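Local coordinates for type VI immunity protein Atu4351 (Agrobacterium fabrum, PDB 6ITW) that probably protects its own cell by neutralising the partner effector of a type VI secretion system, using a GAD-like domain and a C-terminal Tdi1 region, at residues G50-K53 against Q58-N61; L12-L17 against G138-S143. All blocks are in the same frame, centred on the assembly; numbering follows the deposited sequence.

Contact 1: residues G50-K53 against Q58-N61; sequences GIWK and QFCN
W52 and F59 meet in an edge-to-face (T-shaped) pair: the CE1–CZ rim of the phenyl ring is directed at the six-membered ring of the indole, with the planes at 76° and the centroids 5.1 Å apart. Between the rings the nearest atoms are W52 CZ3 and F59 CZ, 3.6 Å apart; F59 CE1 stands over the indole face, displaced toward its rim. Beside the rings, F59 N donates to G50 O over 3.0 Å in a nearly straight bond (168° at the hydrogen), and Q58 CA adds a CA-H...O contact to the same oxygen. I51 and Q58, a non-hydrogen-bonded pair, point together to one face of this antiparallel hairpin, I51 CG1 lying 4.0 Å from Q58 CB. W52 and F59, each next in sequence to a member of that pair, turn to the opposite face; with CG anti to the carbonyl carbon (chi1 -67°), F59 swings its ring toward the indole. Farther out, helix 38-47 covers the aromatic side through F43 on W52 and Y40 on F59. W52 NE1 bonds to G16 O, while the Q58 amide is held at both ends, by G168 N and Q169 O. All five touching residues are buried, so the hairpin at this edge of the large sheet packs apolar rings on one face and, on the other, buries an amide whose donor and acceptor are both satisfied.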
loop_
_atom_site.group_PDB
_atom_site.type_symbol
_atom_site.label_atom_id
_atom_site.label_comp_id
_atom_site.label_asym_id
_atom_site.label_seq_id
_atom_site.Cartn_x
_atom_site.Cartn_y
_atom_site.Cartn_z
ATOM N N GLY A 50 2.064 -13.219 3.300
ATOM C CA GLY A 50 0.847 -13.549 4.019
ATOM C C GLY A 50 0.120 -12.389 4.673
ATOM O O GLY A 50 0.360 -11.212 4.361
ATOM N N ILE A 51 -0.782 -12.732 5.597
ATOM C CA ILE A 51 -1.730 -11.798 6.198
ATOM C C ILE A 51 -1.365 -11.573 7.659
ATOM O O ILE A 51 -0.934 -12.504 8.351
ATOM C CB ILE A 51 -3.169 -12.330 6.071
ATOM C CG1 ILE A 51 -3.600 -12.353 4.610
ATOM C CG2 ILE A 51 -4.129 -11.459 6.871
ATOM C CD1 ILE A 51 -5.002 -12.930 4.374
ATOM N N TRP A 52 -1.503 -10.324 8.114
ATOM C CA TRP A 52 -1.324 -9.925 9.503
ATOM C C TRP A 52 -2.618 -9.315 10.039
ATOM O O TRP A 52 -3.446 -8.801 9.271
ATOM C CB TRP A 52 -0.177 -8.904 9.634
ATOM C CG TRP A 52 1.188 -9.518 9.833
ATOM C CD1 TRP A 52 1.469 -10.798 10.241
ATOM C CD2 TRP A 52 2.459 -8.874 9.637
ATOM N NE1 TRP A 52 2.837 -10.988 10.308
ATOM C CE2 TRP A 52 3.465 -9.823 9.944
ATOM C CE3 TRP A 52 2.843 -7.587 9.232
ATOM C CZ2 TRP A 52 4.830 -9.524 9.858
ATOM C CZ3 TRP A 52 4.196 -7.295 9.144
ATOM C CH2 TRP A 52 5.175 -8.259 9.451
ATOM N N LYS A 53 -2.800 -9.389 11.364
ATOM C CA LYS A 53 -3.905 -8.709 12.071
ATOM C C LYS A 53 -5.260 -8.990 11.421
ATOM O O LYS A 53 -6.114 -8.110 11.294
ATOM C CB LYS A 53 -3.650 -7.206 12.142
ATOM C CG LYS A 53 -2.326 -6.817 12.805
ATOM C CD LYS A 53 -2.474 -6.782 14.308
ATOM C CE LYS A 53 -3.296 -5.571 14.771
ATOM N NZ LYS A 53 -4.205 -5.934 15.914
ATOM N N GLN A 58 -1.681 -7.068 4.335
ATOM C CA GLN A 58 -1.250 -8.294 3.688
ATOM C C GLN A 58 -0.108 -7.942 2.755
ATOM O O GLN A 58 -0.055 -6.829 2.229
ATOM C CB GLN A 58 -2.375 -8.969 2.901
ATOM C CG GLN A 58 -2.885 -8.158 1.733
ATOM C CD GLN A 58 -4.153 -8.734 1.150
ATOM O OE1 GLN A 58 -4.110 -9.485 0.170
ATOM N NE2 GLN A 58 -5.304 -8.390 1.754
ATOM N N PHE A 59 0.820 -8.883 2.578
ATOM C CA PHE A 59 1.916 -8.691 1.642
ATOM C C PHE A 59 1.506 -9.243 0.293
ATOM O O PHE A 59 0.661 -10.145 0.197
ATOM C CB PHE A 59 3.194 -9.391 2.109
ATOM C CG PHE A 59 3.793 -8.806 3.342
ATOM C CD1 PHE A 59 3.396 -9.253 4.610
ATOM C CD2 PHE A 59 4.764 -7.814 3.250
ATOM C CE1 PHE A 59 3.958 -8.705 5.778
ATOM C CE2 PHE A 59 5.327 -7.265 4.409
ATOM C CZ PHE A 59 4.923 -7.722 5.673
ATOM N N CYS A 60 2.112 -8.690 -0.754
ATOM C CA CYS A 60 1.781 -9.080 -2.113
ATOM C C CYS A 60 3.057 -9.206 -2.931
ATOM O O CYS A 60 4.086 -8.600 -2.621
ATOM C CB CYS A 60 0.821 -8.073 -2.781
ATOM S SG CYS A 60 1.513 -6.391 -3.049
ATOM N N ASN A 61 2.969 -9.997 -3.992
ATOM C CA ASN A 61 4.058 -10.111 -4.946
ATOM C C ASN A 61 4.089 -8.883 -5.849
ATOM O O ASN A 61 3.145 -8.673 -6.615
ATOM C CB ASN A 61 3.891 -11.396 -5.760
ATOM C CG ASN A 61 5.103 -11.712 -6.617
ATOM O OD1 ASN A 61 5.726 -10.811 -7.204
ATOM N ND2 ASN A 61 5.455 -13.001 -6.684
#

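Contact 2: residues L12-L17 against G138-S143; sequences LKRFGL and GIDAES
R14 and F15, at the C-terminal end of helix 9-15, face I139 and D140, the two central residues of a type I beta turn that follows helix 128-137. The contact joins the GAD-like region to the C-terminal Tdi1 region, with 120 residues of sequence between the two segments. Its charged part is a salt bridge from R14 NH2 to D140 OD2, 3.1 Å long and weak as a hydrogen bond, with only 144° at the hydrogen. OD2 meets the guanidinium at its edge, near its plane, but the carboxylate is turned 55° from that plane, so this is not a flat two-by-two pairing. R14 bends at chi3 to bring NH2 round to the acid, and its NH1 has a weak second bond to N10 OD1. The aromatic part centres on F15. I139 CD1 lies over one face of the ring in a CH-pi contact, 4.0 Å from the centroid and 19° off the normal, while CB of R14 lies against the opposite face. D140 takes the ring edge, its CG 3.7 Å from F15 CZ, and its carboxylate is steeply inclined to the ring. The backbone sets up both partners: A141 N closes the turn onto G138 O, and G16, with positive phi, ends the helix while G16 N still reaches L12 O. R14 is exposed and I139 buried, so the salt bridge lies toward the exposed side, while its two residues also pack on the F15 ring. At its polar end, R14 NH2 is also 3.1 Å from D140 OD1, level between the two carboxylate oxygens.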
loop_
_atom_site.group_PDB
_atom_site.type_symbol
_atom_site.label_atom_id
_atom_site.label_comp_id
_atom_site.label_asym_id
_atom_site.label_seq_id
_atom_site.Cartn_x
_atom_site.Cartn_y
_atom_site.Cartn_z
ATOM N N LEU A 12 7.941 -9.147 13.715
ATOM C CA LEU A 12 7.514 -10.521 13.970
ATOM C C LEU A 12 7.034 -10.683 15.406
ATOM O O LEU A 12 6.022 -11.352 15.657
ATOM C CB LEU A 12 8.658 -11.486 13.661
ATOM C CG LEU A 12 8.823 -11.769 12.174
ATOM C CD1 LEU A 12 10.177 -12.429 11.919
ATOM C CD2 LEU A 12 7.658 -12.623 11.655
ATOM N N LYS A 13 7.741 -10.057 16.356
ATOM C CA LYS A 13 7.289 -10.028 17.740
ATOM C C LYS A 13 5.858 -9.505 17.836
ATOM O O LYS A 13 4.988 -10.149 18.430
ATOM C CB LYS A 13 8.245 -9.170 18.568
ATOM C CG LYS A 13 7.967 -9.177 20.064
ATOM C CD LYS A 13 8.946 -8.248 20.771
ATOM C CE LYS A 13 8.827 -8.357 22.277
ATOM N NZ LYS A 13 7.507 -7.872 22.739
ATOM N N ARG A 14 5.581 -8.367 17.194
ATOM C CA ARG A 14 4.264 -7.753 17.329
ATOM C C ARG A 14 3.191 -8.432 16.486
ATOM O O ARG A 14 2.024 -8.449 16.894
ATOM C CB ARG A 14 4.353 -6.267 16.991
ATOM C CG ARG A 14 5.378 -5.557 17.884
ATOM C CD ARG A 14 5.778 -4.192 17.373
ATOM N NE ARG A 14 4.619 -3.413 16.955
ATOM C CZ ARG A 14 4.705 -2.274 16.280
ATOM N NH1 ARG A 14 5.899 -1.792 15.955
ATOM N NH2 ARG A 14 3.603 -1.620 15.923
ATOM N N PHE A 15 3.528 -9.017 15.334
ATOM C CA PHE A 15 2.466 -9.485 14.445
ATOM C C PHE A 15 2.424 -11.002 14.256
ATOM O O PHE A 15 1.444 -11.520 13.688
ATOM C CB PHE A 15 2.588 -8.776 13.080
ATOM C CG PHE A 15 2.611 -7.252 13.184
ATOM C CD1 PHE A 15 1.691 -6.577 14.000
ATOM C CD2 PHE A 15 3.553 -6.503 12.479
ATOM C CE1 PHE A 15 1.700 -5.172 14.098
ATOM C CE2 PHE A 15 3.571 -5.088 12.569
ATOM C CZ PHE A 15 2.650 -4.424 13.383
ATOM N N GLY A 16 3.425 -11.733 14.749
ATOM C CA GLY A 16 3.477 -13.159 14.521
ATOM C C GLY A 16 3.852 -13.495 13.086
ATOM O O GLY A 16 4.354 -12.664 12.323
ATOM N N LEU A 17 3.577 -14.739 12.714
ATOM C CA LEU A 17 3.876 -15.206 11.371
ATOM C C LEU A 17 2.818 -14.705 10.399
ATOM O O LEU A 17 1.622 -14.802 10.691
ATOM C CB LEU A 17 3.913 -16.727 11.309
ATOM C CG LEU A 17 4.972 -17.433 12.144
ATOM C CD1 LEU A 17 4.641 -18.933 12.256
ATOM C CD2 LEU A 17 6.323 -17.215 11.516
ATOM N N GLY A 138 5.209 -0.370 11.046
ATOM C CA GLY A 138 4.101 0.539 11.253
ATOM C C GLY A 138 2.742 0.155 10.689
ATOM O O GLY A 138 1.807 0.947 10.826
ATOM N N ILE A 139 2.568 -1.031 10.093
ATOM C CA ILE A 139 1.365 -1.311 9.303
ATOM C C ILE A 139 0.114 -1.419 10.171
ATOM O O ILE A 139 -0.992 -1.628 9.657
ATOM C CB ILE A 139 1.539 -2.575 8.432
ATOM C CG1 ILE A 139 1.912 -3.819 9.259
ATOM C CG2 ILE A 139 2.587 -2.329 7.373
ATOM C CD1 ILE A 139 0.754 -4.496 9.992
ATOM N N ASP A 140 0.264 -1.300 11.488
ATOM C CA ASP A 140 -0.901 -1.327 12.366
ATOM C C ASP A 140 -1.398 0.066 12.759
ATOM O O ASP A 140 -2.378 0.168 13.504
ATOM C CB ASP A 140 -0.604 -2.151 13.625
ATOM C CG ASP A 140 0.511 -1.547 14.483
ATOM O OD1 ASP A 140 1.356 -0.771 13.967
ATOM O OD2 ASP A 140 0.541 -1.869 15.692
ATOM N N ALA A 141 -0.763 1.131 12.277
ATOM C CA ALA A 141 -1.235 2.482 12.586
ATOM C C ALA A 141 -2.695 2.659 12.170
ATOM O O ALA A 141 -3.183 2.014 11.231
ATOM C CB ALA A 141 -0.371 3.534 11.882
ATOM N N GLU A 142 -3.398 3.542 12.887
ATOM C CA GLU A 142 -4.794 3.827 12.558
ATOM C C GLU A 142 -4.937 4.440 11.174
ATOM O O GLU A 142 -5.998 4.320 10.552
ATOM C CB GLU A 142 -5.407 4.779 13.574
ATOM C CG GLU A 142 -5.608 4.201 14.946
ATOM C CD GLU A 142 -6.269 5.202 15.878
ATOM O OE1 GLU A 142 -7.249 5.857 15.463
ATOM O OE2 GLU A 142 -5.783 5.355 17.016
ATOM N N SER A 143 -3.889 5.102 10.680
ATOM C CA SER A 143 -3.942 5.697 9.351
ATOM C C SER A 143 -4.172 4.657 8.257
ATOM O O SER A 143 -4.541 5.024 7.134
ATOM C CB SER A 143 -2.647 6.463 9.077
ATOM O OG SER A 143 -1.528 5.579 9.031
#

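How the contacts relate
Contact 1 is fully buried, whereas contact 2 is only partly so. Their chemistry follows: contact 1 combines a strand-to-strand backbone bond with packed rings, while contact 2 relies on side chains alone, one of its interactions being a salt bridge. Contact 1 ties neighbouring strands of a local hairpin; contact 2 brings together a helix end and a turn distant in sequence. With centres 11 Å apart, they meet at W52, whose indole packs against F15 and I139. The W52 ring therefore belongs to one apolar cluster that reaches from the hairpin to the C-terminal region.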